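Local coordinates for haloacid dehalogenase-like hydrolase (Salmonella enterica subsp. enterica serovar Typhi, PDB 4EZE), which probably hydrolyses O-phosphoserine to serine and phosphate, the last step of serine biosynthesis, as a magnesium-dependent phosphatase of the HAD superfamily, at residues A[33-41]-A[59-70]; A[198-209]-A[218-228]. One frame throughout, in Å; residues are numbered along the deposited sequence.

Contact 1: A[33-41]-A[59-70]; sequences DIDTFQKKL and KRYAALINTAYL
Leu70 pushes its two methyl groups into the side of helix 34-41. CD2 lies at the edge of the Phe37 ring, near the ring plane, with Phe37 CD2 3.9 Å from Leu70 CD2. Leu41 touches the same methyl from the next turn, CD2 to Leu70 CD2 at 4.2 Å. The other methyl, Leu70 CD1, meets Ile34 CG2 at 4.1 Å. Gln38 crosses Leu70 at about a right angle, and its OE1 comes to 3.6 Å from Leu70 CD1.

Ile34 forks over the hairpin. Its CG1 branch stands anti to the carbonyl carbon (chi1 -64°) and carries CD1 to Ala68 CB at 3.8 Å. Its CG2 branch also touches the CB of Lys59, on the neighbouring strand. From there the extended lysine chain runs out to Asp35. Asp35 OD2 receives Lys59 NZ on its syn lone pair, at 3.0 Å, in a salt bridge. A weak second bond reaches Asp35 OD1.

A side-chain cap sets the start of the helix. Asp33 is the N-cap, and its OD2 accepts from Thr36 N at 2.9 Å in a nearly straight bond (168°). Thr36 OG1 gives a second bond to the same oxygen from above the carboxylate plane. Further out, Phe96 meets the Phe37 ring edge-to-face, while Phe28 and Phe57 pack on Leu70. The strands 59-62 and 67-70 form a hairpin of the antiparallel sheet, and its turn holds a G1 beta bulge, where Asn66 and Thr67 both face Ala62.

The contact is thus an apolar helix-on-sheet seam. Its one salt bridge joins two exposed residues, so solvent probably softens its contribution.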
loop_
_atom_site.group_PDB
_atom_site.type_symbol
_atom_site.label_atom_id
_atom_site.label_comp_id
_atom_site.label_asym_id
_atom_site.label_seq_id
_atom_site.Cartn_x
_atom_site.Cartn_y
_atom_site.Cartn_z
ATOM N N ASP A 33 -23.596 -7.564 10.756
ATOM C CA ASP A 33 -23.719 -8.657 11.725
ATOM C C ASP A 33 -23.142 -9.913 11.056
ATOM O O ASP A 33 -23.540 -10.277 9.943
ATOM C CB ASP A 33 -25.206 -8.866 12.086
ATOM C CG ASP A 33 -25.443 -10.092 12.977
ATOM O OD1 ASP A 33 -25.373 -9.961 14.220
ATOM O OD2 ASP A 33 -25.735 -11.184 12.440
ATOM N N ILE A 34 -22.200 -10.577 11.707
ATOM C CA ILE A 34 -21.525 -11.713 11.063
ATOM C C ILE A 34 -22.413 -12.929 10.735
ATOM O O ILE A 34 -22.232 -13.586 9.699
ATOM C CB ILE A 34 -20.257 -12.126 11.831
ATOM C CG1 ILE A 34 -19.243 -10.979 11.782
ATOM C CG2 ILE A 34 -19.638 -13.378 11.225
ATOM C CD1 ILE A 34 -17.965 -11.260 12.539
ATOM N N ASP A 35 -23.404 -13.207 11.571
ATOM C CA ASP A 35 -24.331 -14.287 11.257
ATOM C C ASP A 35 -25.206 -13.953 10.058
ATOM O O ASP A 35 -25.385 -14.777 9.153
ATOM C CB ASP A 35 -25.177 -14.611 12.480
ATOM C CG ASP A 35 -24.347 -15.195 13.599
ATOM O OD1 ASP A 35 -24.638 -14.858 14.760
ATOM O OD2 ASP A 35 -23.391 -15.971 13.319
ATOM N N THR A 36 -25.737 -12.734 10.037
ATOM C CA THR A 36 -26.479 -12.262 8.863
ATOM C C THR A 36 -25.620 -12.369 7.615
ATOM O O THR A 36 -26.093 -12.721 6.540
ATOM C CB THR A 36 -26.925 -10.798 9.024
ATOM O OG1 THR A 36 -27.564 -10.634 10.294
ATOM C CG2 THR A 36 -27.894 -10.405 7.913
ATOM N N PHE A 37 -24.339 -12.049 7.759
ATOM C CA PHE A 37 -23.462 -11.984 6.604
ATOM C C PHE A 37 -23.123 -13.386 6.119
ATOM O O PHE A 37 -23.009 -13.653 4.922
ATOM C CB PHE A 37 -22.186 -11.209 6.959
ATOM C CG PHE A 37 -21.133 -11.242 5.878
ATOM C CD1 PHE A 37 -21.219 -10.401 4.785
ATOM C CD2 PHE A 37 -20.051 -12.101 5.970
ATOM C CE1 PHE A 37 -20.247 -10.430 3.796
ATOM C CE2 PHE A 37 -19.078 -12.140 4.976
ATOM C CZ PHE A 37 -19.179 -11.297 3.891
ATOM N N GLN A 38 -22.935 -14.289 7.060
ATOM C CA GLN A 38 -22.672 -15.649 6.685
ATOM C C GLN A 38 -23.874 -16.204 5.932
ATOM O O GLN A 38 -23.739 -16.757 4.840
ATOM C CB GLN A 38 -22.417 -16.490 7.919
ATOM C CG GLN A 38 -22.102 -17.927 7.569
ATOM C CD GLN A 38 -21.837 -18.738 8.801
ATOM O OE1 GLN A 38 -21.279 -18.235 9.777
ATOM N NE2 GLN A 38 -22.250 -19.996 8.778
ATOM N N LYS A 39 -25.051 -16.047 6.527
ATOM C CA LYS A 39 -26.283 -16.555 5.938
ATOM C C LYS A 39 -26.423 -16.013 4.532
ATOM O O LYS A 39 -26.532 -16.759 3.548
ATOM C CB LYS A 39 -27.475 -16.125 6.791
ATOM C CG LYS A 39 -28.784 -16.824 6.466
ATOM C CD LYS A 39 -29.810 -16.598 7.572
ATOM C CE LYS A 39 -31.198 -17.062 7.158
ATOM N NZ LYS A 39 -31.565 -16.525 5.816
ATOM N N LYS A 40 -26.386 -14.692 4.447
ATOM C CA LYS A 40 -26.548 -13.988 3.189
ATOM C C LYS A 40 -25.557 -14.477 2.140
ATOM O O LYS A 40 -25.868 -14.542 0.949
ATOM C CB LYS A 40 -26.359 -12.498 3.444
ATOM C CG LYS A 40 -26.767 -11.596 2.308
ATOM C CD LYS A 40 -26.347 -10.171 2.613
ATOM C CE LYS A 40 -27.077 -9.199 1.711
ATOM N NZ LYS A 40 -26.110 -8.167 1.272
ATOM N N LEU A 41 -24.344 -14.804 2.572
ATOM C CA LEU A 41 -23.282 -15.117 1.607
ATOM C C LEU A 41 -23.336 -16.579 1.173
ATOM O O LEU A 41 -22.907 -16.929 0.068
ATOM C CB LEU A 41 -21.907 -14.734 2.179
ATOM C CG LEU A 41 -20.551 -15.263 1.679
ATOM C CD1 LEU A 41 -20.097 -14.501 0.451
ATOM C CD2 LEU A 41 -19.502 -15.127 2.790
ATOM N N LYS A 59 -16.575 -18.224 12.673
ATOM C CA LYS A 59 -16.470 -16.835 13.052
ATOM C C LYS A 59 -15.514 -16.706 14.222
ATOM O O LYS A 59 -15.594 -17.458 15.182
ATOM C CB LYS A 59 -17.835 -16.229 13.363
ATOM C CG LYS A 59 -18.601 -16.894 14.475
ATOM C CD LYS A 59 -19.947 -16.210 14.643
ATOM C CE LYS A 59 -20.720 -16.819 15.795
ATOM N NZ LYS A 59 -21.990 -16.082 15.985
ATOM N N ARG A 60 -14.610 -15.741 14.125
ATOM C CA ARG A 60 -13.479 -15.660 15.031
ATOM C C ARG A 60 -13.146 -14.224 15.383
ATOM O O ARG A 60 -13.599 -13.287 14.735
ATOM C CB ARG A 60 -12.275 -16.313 14.371
ATOM C CG ARG A 60 -12.544 -17.751 13.974
ATOM C CD ARG A 60 -11.245 -18.499 13.711
ATOM N NE ARG A 60 -11.512 -19.923 13.531
ATOM C CZ ARG A 60 -10.616 -20.828 13.146
ATOM N NH1 ARG A 60 -9.361 -20.471 12.892
ATOM N NH2 ARG A 60 -10.980 -22.099 13.015
ATOM N N TYR A 61 -12.327 -14.042 16.402
ATOM C CA TYR A 61 -11.959 -12.698 16.769
ATOM C C TYR A 61 -10.457 -12.536 16.926
ATOM O O TYR A 61 -9.851 -13.111 17.819
ATOM C CB TYR A 61 -12.669 -12.347 18.053
ATOM C CG TYR A 61 -12.260 -11.032 18.660
ATOM C CD1 TYR A 61 -12.774 -9.840 18.172
ATOM C CD2 TYR A 61 -11.405 -10.984 19.758
ATOM C CE1 TYR A 61 -12.442 -8.636 18.749
ATOM C CE2 TYR A 61 -11.058 -9.778 20.340
ATOM C CZ TYR A 61 -11.574 -8.603 19.825
ATOM O OH TYR A 61 -11.251 -7.380 20.378
ATOM N N ALA A 62 -9.847 -11.753 16.053
ATOM C CA ALA A 62 -8.431 -11.451 16.222
ATOM C C ALA A 62 -8.234 -10.293 17.205
ATOM O O ALA A 62 -8.284 -9.132 16.809
ATOM C CB ALA A 62 -7.790 -11.129 14.888
ATOM N N ALA A 63 -7.985 -10.618 18.477
ATOM C CA ALA A 63 -7.861 -9.614 19.552
ATOM C C ALA A 63 -6.818 -8.550 19.263
ATOM O O ALA A 63 -6.984 -7.394 19.629
ATOM C CB ALA A 63 -7.544 -10.295 20.888
ATOM N N LEU A 64 -5.730 -8.967 18.625
ATOM C CA LEU A 64 -4.568 -8.115 18.454
ATOM C C LEU A 64 -4.928 -6.904 17.610
ATOM O O LEU A 64 -4.336 -5.848 17.776
ATOM C CB LEU A 64 -3.449 -8.920 17.779
ATOM C CG LEU A 64 -2.066 -8.300 17.618
ATOM C CD1 LEU A 64 -1.526 -7.875 18.982
ATOM C CD2 LEU A 64 -1.093 -9.250 16.902
ATOM N N ILE A 65 -5.903 -7.049 16.709
ATOM C CA ILE A 65 -6.323 -5.922 15.868
ATOM C C ILE A 65 -7.778 -5.610 16.082
ATOM O O ILE A 65 -8.403 -4.924 15.281
ATOM C CB ILE A 65 -6.120 -6.197 14.381
ATOM C CG1 ILE A 65 -6.859 -7.473 13.977
ATOM C CG2 ILE A 65 -4.639 -6.347 14.072
ATOM C CD1 ILE A 65 -6.847 -7.718 12.476
ATOM N N ASN A 66 -8.311 -6.125 17.176
ATOM C CA ASN A 66 -9.707 -5.899 17.530
ATOM C C ASN A 66 -10.669 -6.061 16.375
ATOM O O ASN A 66 -11.476 -5.177 16.105
ATOM C CB ASN A 66 -9.892 -4.511 18.104
ATOM C CG ASN A 66 -11.288 -4.301 18.593
ATOM O OD1 ASN A 66 -12.036 -5.259 18.778
ATOM N ND2 ASN A 66 -11.660 -3.050 18.805
ATOM N N THR A 67 -10.598 -7.200 15.704
ATOM C CA THR A 67 -11.376 -7.404 14.498
ATOM C C THR A 67 -12.011 -8.770 14.530
ATOM O O THR A 67 -11.315 -9.779 14.517
ATOM C CB THR A 67 -10.466 -7.339 13.255
ATOM O OG1 THR A 67 -9.856 -6.053 13.181
ATOM C CG2 THR A 67 -11.262 -7.566 11.994
ATOM N N ALA A 68 -13.336 -8.807 14.572
ATOM C CA ALA A 68 -14.049 -10.061 14.415
ATOM C C ALA A 68 -14.194 -10.327 12.919
ATOM O O ALA A 68 -14.579 -9.435 12.177
ATOM C CB ALA A 68 -15.407 -9.970 15.079
ATOM N N TYR A 69 -13.865 -11.536 12.477
ATOM C CA TYR A 69 -13.997 -11.891 11.067
ATOM C C TYR A 69 -14.651 -13.249 10.832
ATOM O O TYR A 69 -14.841 -14.037 11.756
ATOM C CB TYR A 69 -12.632 -11.907 10.399
ATOM C CG TYR A 69 -11.707 -12.882 11.052
ATOM C CD1 TYR A 69 -11.141 -12.587 12.286
ATOM C CD2 TYR A 69 -11.405 -14.100 10.451
ATOM C CE1 TYR A 69 -10.284 -13.470 12.902
ATOM C CE2 TYR A 69 -10.548 -15.000 11.061
ATOM C CZ TYR A 69 -9.999 -14.682 12.296
ATOM O OH TYR A 69 -9.156 -15.553 12.942
ATOM N N LEU A 70 -14.974 -13.519 9.571
ATOM C CA LEU A 70 -15.542 -14.794 9.160
ATOM C C LEU A 70 -14.500 -15.552 8.353
ATOM O O LEU A 70 -13.942 -15.020 7.407
ATOM C CB LEU A 70 -16.793 -14.590 8.304
ATOM C CG LEU A 70 -17.516 -15.884 7.913
ATOM C CD1 LEU A 70 -18.188 -16.549 9.111
ATOM C CD2 LEU A 70 -18.535 -15.579 6.838
#

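Contact 2: A[198-209]-A[218-228]; sequences TAIISGGLDIFT and LDYAFSNTVEI
Strands 198-202 and 220-224 run parallel, their axes 4.5 Å apart, joined by hydrogen bonds such as Phe222 N to Ile200 O at 2.9 Å. At the start, Asp219 and Thr198 grip each other by two good bonds and a weak one. Asp219 OD2 takes Thr198 N at 2.6 Å on its anti lone pair, and Thr198 OG1 accepts from Asp219 N. The weak bond runs from Asp219 N to Thr198 O. Ile200 CG1 packs against Leu218 CD1 at 3.5 Å on one face. On the other, Ile201 and Phe222 lie side by side.

Where the chain turns at Gly203 and Gly204, Ser202 OG accepts from Gly204 N in an ST turn. Asn224 ND2 gives a bond to Gly203 O at 2.8 Å, with its OD1 held by Met242 N. Asp206 CG sits between its backbone N and carbonyl carbon (chi1 56°), which lets OD1 take Val226 N at 2.8 Å. Thr209 OG1 and Ser223 OG share a hydrogen bond of 3.1 Å.

This is the start and end of a beta-alpha-beta crossover in the Rossmann-like HAD core. Ser202 lies beside the predicted nucleophile Asp114, consistent with the serine or threonine of HAD motif II. The polar bonds at 202-206 probably hold the turn after Ser202 in place.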
loop_
_atom_site.group_PDB
_atom_site.type_symbol
_atom_site.label_atom_id
_atom_site.label_comp_id
_atom_site.label_asym_id
_atom_site.label_seq_id
_atom_site.Cartn_x
_atom_site.Cartn_y
_atom_site.Cartn_z
ATOM N N THR A 198 10.345 -3.575 7.504
ATOM C CA THR A 198 9.500 -2.556 6.873
ATOM C C THR A 198 10.311 -1.609 5.993
ATOM O O THR A 198 11.432 -1.240 6.328
ATOM C CB THR A 198 8.793 -1.686 7.918
ATOM O OG1 THR A 198 9.776 -1.024 8.720
ATOM C CG2 THR A 198 7.902 -2.520 8.814
ATOM N N ALA A 199 9.724 -1.198 4.877
ATOM C CA ALA A 199 10.346 -0.251 3.968
ATOM C C ALA A 199 9.311 0.745 3.439
ATOM O O ALA A 199 8.149 0.392 3.231
ATOM C CB ALA A 199 10.978 -0.991 2.800
ATOM N N ILE A 200 9.736 1.987 3.242
ATOM C CA ILE A 200 9.026 2.883 2.354
ATOM C C ILE A 200 9.773 2.949 1.043
ATOM O O ILE A 200 10.986 3.139 1.035
ATOM C CB ILE A 200 8.885 4.298 2.931
ATOM C CG1 ILE A 200 7.775 4.289 3.975
ATOM C CG2 ILE A 200 8.542 5.301 1.834
ATOM C CD1 ILE A 200 7.410 5.670 4.426
ATOM N N ILE A 201 9.048 2.776 -0.062
ATOM C CA ILE A 201 9.628 2.946 -1.392
ATOM C C ILE A 201 8.693 3.829 -2.199
ATOM O O ILE A 201 7.532 3.469 -2.398
ATOM C CB ILE A 201 9.826 1.602 -2.109
ATOM C CG1 ILE A 201 10.713 0.674 -1.267
ATOM C CG2 ILE A 201 10.482 1.834 -3.458
ATOM C CD1 ILE A 201 10.986 -0.685 -1.917
ATOM N N SER A 202 9.194 4.981 -2.654
ATOM C CA SER A 202 8.344 6.060 -3.136
ATOM C C SER A 202 9.030 7.009 -4.139
ATOM O O SER A 202 10.245 7.241 -4.056
ATOM C CB SER A 202 7.920 6.911 -1.929
ATOM O OG SER A 202 7.482 8.199 -2.343
ATOM N N GLY A 203 8.225 7.579 -5.043
ATOM C CA GLY A 203 8.663 8.633 -5.977
ATOM C C GLY A 203 8.697 10.025 -5.363
ATOM O O GLY A 203 8.925 11.007 -6.064
ATOM N N GLY A 204 8.486 10.111 -4.048
ATOM C CA GLY A 204 8.423 11.399 -3.354
ATOM C C GLY A 204 9.764 11.941 -2.882
ATOM O O GLY A 204 10.811 11.402 -3.222
ATOM N N LEU A 205 9.717 13.012 -2.090
ATOM C CA LEU A 205 10.897 13.673 -1.537
ATOM C C LEU A 205 11.556 12.924 -0.389
ATOM O O LEU A 205 10.892 12.400 0.495
ATOM C CB LEU A 205 10.531 15.071 -1.032
ATOM C CG LEU A 205 10.089 16.106 -2.069
ATOM C CD1 LEU A 205 9.708 17.413 -1.409
ATOM C CD2 LEU A 205 11.192 16.367 -3.062
ATOM N N ASP A 206 12.883 12.944 -0.366
ATOM C CA ASP A 206 13.620 12.259 0.679
ATOM C C ASP A 206 13.438 12.941 2.017
ATOM O O ASP A 206 13.583 12.319 3.071
ATOM C CB ASP A 206 15.108 12.217 0.345
ATOM C CG ASP A 206 15.700 13.619 0.108
ATOM O OD1 ASP A 206 15.353 14.285 -0.903
ATOM O OD2 ASP A 206 16.539 14.044 0.930
ATOM N N ILE A 207 13.188 14.238 2.019
ATOM C CA ILE A 207 13.055 14.876 3.312
ATOM C C ILE A 207 11.856 14.279 4.022
ATOM O O ILE A 207 11.925 13.965 5.202
ATOM C CB ILE A 207 12.957 16.407 3.223
ATOM C CG1 ILE A 207 13.054 17.012 4.618
ATOM C CG2 ILE A 207 11.677 16.824 2.552
ATOM C CD1 ILE A 207 13.126 18.506 4.627
ATOM N N PHE A 208 10.762 14.104 3.297
ATOM C CA PHE A 208 9.594 13.453 3.862
ATOM C C PHE A 208 9.827 11.990 4.182
ATOM O O PHE A 208 9.468 11.519 5.249
ATOM C CB PHE A 208 8.419 13.551 2.901
ATOM C CG PHE A 208 7.762 14.885 2.884
ATOM C CD1 PHE A 208 8.481 16.014 2.589
ATOM C CD2 PHE A 208 6.422 15.009 3.156
ATOM C CE1 PHE A 208 7.881 17.237 2.571
ATOM C CE2 PHE A 208 5.820 16.236 3.136
ATOM C CZ PHE A 208 6.554 17.353 2.842
ATOM N N THR A 209 10.448 11.279 3.252
ATOM C CA THR A 209 10.636 9.850 3.400
ATOM C C THR A 209 11.510 9.473 4.577
ATOM O O THR A 209 11.165 8.599 5.357
ATOM C CB THR A 209 11.277 9.274 2.140
ATOM O OG1 THR A 209 10.408 9.486 1.031
ATOM C CG2 THR A 209 11.521 7.800 2.296
ATOM N N LEU A 218 10.897 2.744 10.878
ATOM C CA LEU A 218 10.913 1.841 9.729
ATOM C C LEU A 218 12.347 1.398 9.487
ATOM O O LEU A 218 13.277 2.131 9.801
ATOM C CB LEU A 218 10.322 2.511 8.479
ATOM C CG LEU A 218 8.937 3.110 8.706
ATOM C CD1 LEU A 218 8.333 3.647 7.418
ATOM C CD2 LEU A 218 8.047 2.038 9.320
ATOM N N ASP A 219 12.531 0.200 8.945
ATOM C CA ASP A 219 13.881 -0.327 8.752
ATOM C C ASP A 219 14.551 0.354 7.576
ATOM O O ASP A 219 15.719 0.725 7.657
ATOM C CB ASP A 219 13.862 -1.840 8.539
ATOM C CG ASP A 219 13.125 -2.568 9.639
ATOM O OD1 ASP A 219 13.517 -2.459 10.821
ATOM O OD2 ASP A 219 12.142 -3.247 9.324
ATOM N N TYR A 220 13.799 0.534 6.492
ATOM C CA TYR A 220 14.336 1.154 5.273
ATOM C C TYR A 220 13.417 2.221 4.709
ATOM O O TYR A 220 12.228 2.289 5.038
ATOM C CB TYR A 220 14.598 0.087 4.200
ATOM C CG TYR A 220 15.524 -0.995 4.694
ATOM C CD1 TYR A 220 16.896 -0.856 4.576
ATOM C CD2 TYR A 220 15.025 -2.136 5.323
ATOM C CE1 TYR A 220 17.754 -1.827 5.050
ATOM C CE2 TYR A 220 15.875 -3.117 5.798
ATOM C CZ TYR A 220 17.242 -2.951 5.658
ATOM O OH TYR A 220 18.110 -3.903 6.121
ATOM N N ALA A 221 13.977 3.030 3.822
ATOM C CA ALA A 221 13.266 4.151 3.251
ATOM C C ALA A 221 14.070 4.620 2.040
ATOM O O ALA A 221 15.262 4.823 2.136
ATOM C CB ALA A 221 13.117 5.262 4.283
ATOM N N PHE A 222 13.419 4.746 0.893
ATOM C CA PHE A 222 14.093 5.068 -0.348
ATOM C C PHE A 222 13.150 5.970 -1.110
ATOM O O PHE A 222 11.978 5.677 -1.171
ATOM C CB PHE A 222 14.276 3.800 -1.197
ATOM C CG PHE A 222 15.090 2.740 -0.536
ATOM C CD1 PHE A 222 16.479 2.791 -0.573
ATOM C CD2 PHE A 222 14.471 1.681 0.118
ATOM C CE1 PHE A 222 17.241 1.803 0.040
ATOM C CE2 PHE A 222 15.230 0.697 0.745
ATOM C CZ PHE A 222 16.616 0.761 0.700
ATOM N N SER A 223 13.646 7.039 -1.720
ATOM C CA SER A 223 12.807 7.801 -2.647
ATOM C C SER A 223 13.694 8.610 -3.567
ATOM O O SER A 223 14.910 8.345 -3.667
ATOM C CB SER A 223 11.840 8.706 -1.882
ATOM O OG SER A 223 12.553 9.676 -1.131
ATOM N N ASN A 224 13.103 9.589 -4.251
ATOM C CA ASN A 224 13.924 10.549 -4.995
ATOM C C ASN A 224 14.655 11.429 -4.011
ATOM O O ASN A 224 14.218 11.599 -2.870
ATOM C CB ASN A 224 13.073 11.428 -5.879
ATOM C CG ASN A 224 12.666 10.746 -7.144
ATOM O OD1 ASN A 224 13.508 10.399 -7.958
ATOM N ND2 ASN A 224 11.355 10.582 -7.341
ATOM N N THR A 225 15.774 12.000 -4.439
ATOM C CA THR A 225 16.515 12.861 -3.549
ATOM C C THR A 225 16.598 14.238 -4.185
ATOM O O THR A 225 17.027 14.371 -5.335
ATOM C CB THR A 225 17.927 12.321 -3.249
ATOM O OG1 THR A 225 17.881 10.893 -3.106
ATOM C CG2 THR A 225 18.463 12.925 -1.951
ATOM N N VAL A 226 16.147 15.254 -3.460
ATOM C CA VAL A 226 16.299 16.634 -3.935
ATOM C C VAL A 226 17.122 17.391 -2.915
ATOM O O VAL A 226 16.742 17.479 -1.748
ATOM C CB VAL A 226 14.949 17.303 -4.150
ATOM C CG1 VAL A 226 15.151 18.725 -4.676
ATOM C CG2 VAL A 226 14.130 16.456 -5.128
ATOM N N GLU A 227 18.279 17.889 -3.344
ATOM C CA GLU A 227 19.224 18.481 -2.415
ATOM C C GLU A 227 18.647 19.740 -1.788
ATOM O O GLU A 227 17.923 20.491 -2.425
ATOM C CB GLU A 227 20.531 18.828 -3.125
ATOM C CG GLU A 227 21.527 19.530 -2.214
ATOM C CD GLU A 227 22.624 20.256 -2.983
ATOM O OE1 GLU A 227 22.474 20.490 -4.201
ATOM O OE2 GLU A 227 23.641 20.604 -2.360
ATOM N N ILE A 228 18.980 19.953 -0.532
ATOM C CA ILE A 228 18.637 21.167 0.172
ATOM C C ILE A 228 19.945 21.816 0.563
ATOM O O ILE A 228 20.793 21.186 1.195
ATOM C CB ILE A 228 17.861 20.872 1.459
ATOM C CG1 ILE A 228 16.392 20.596 1.142
ATOM C CG2 ILE A 228 18.025 22.019 2.445
ATOM C CD1 ILE A 228 15.654 19.881 2.261
#

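How the contacts relate
Contact 1 comes first along the chain, and contact 2 opens only after it has closed. Their centres lie about 37 Å apart, on opposite sides of the chain's centre, and their nearest atoms are about 14 Å apart. They share no sheet. Contact 1 belongs to the N-terminal antiparallel sheet, joining helix 34-45 to the hairpin of 56-62 and 67-75. Contact 2 lies at one edge of the six-stranded parallel sheet, between 197-202 and the outermost strand 220-224. The sodium ion and the predicted catalytic residues are near contact 2. Contact 1 is away from these sites, and its hairpin also touches helix 184-193 and the C-terminus.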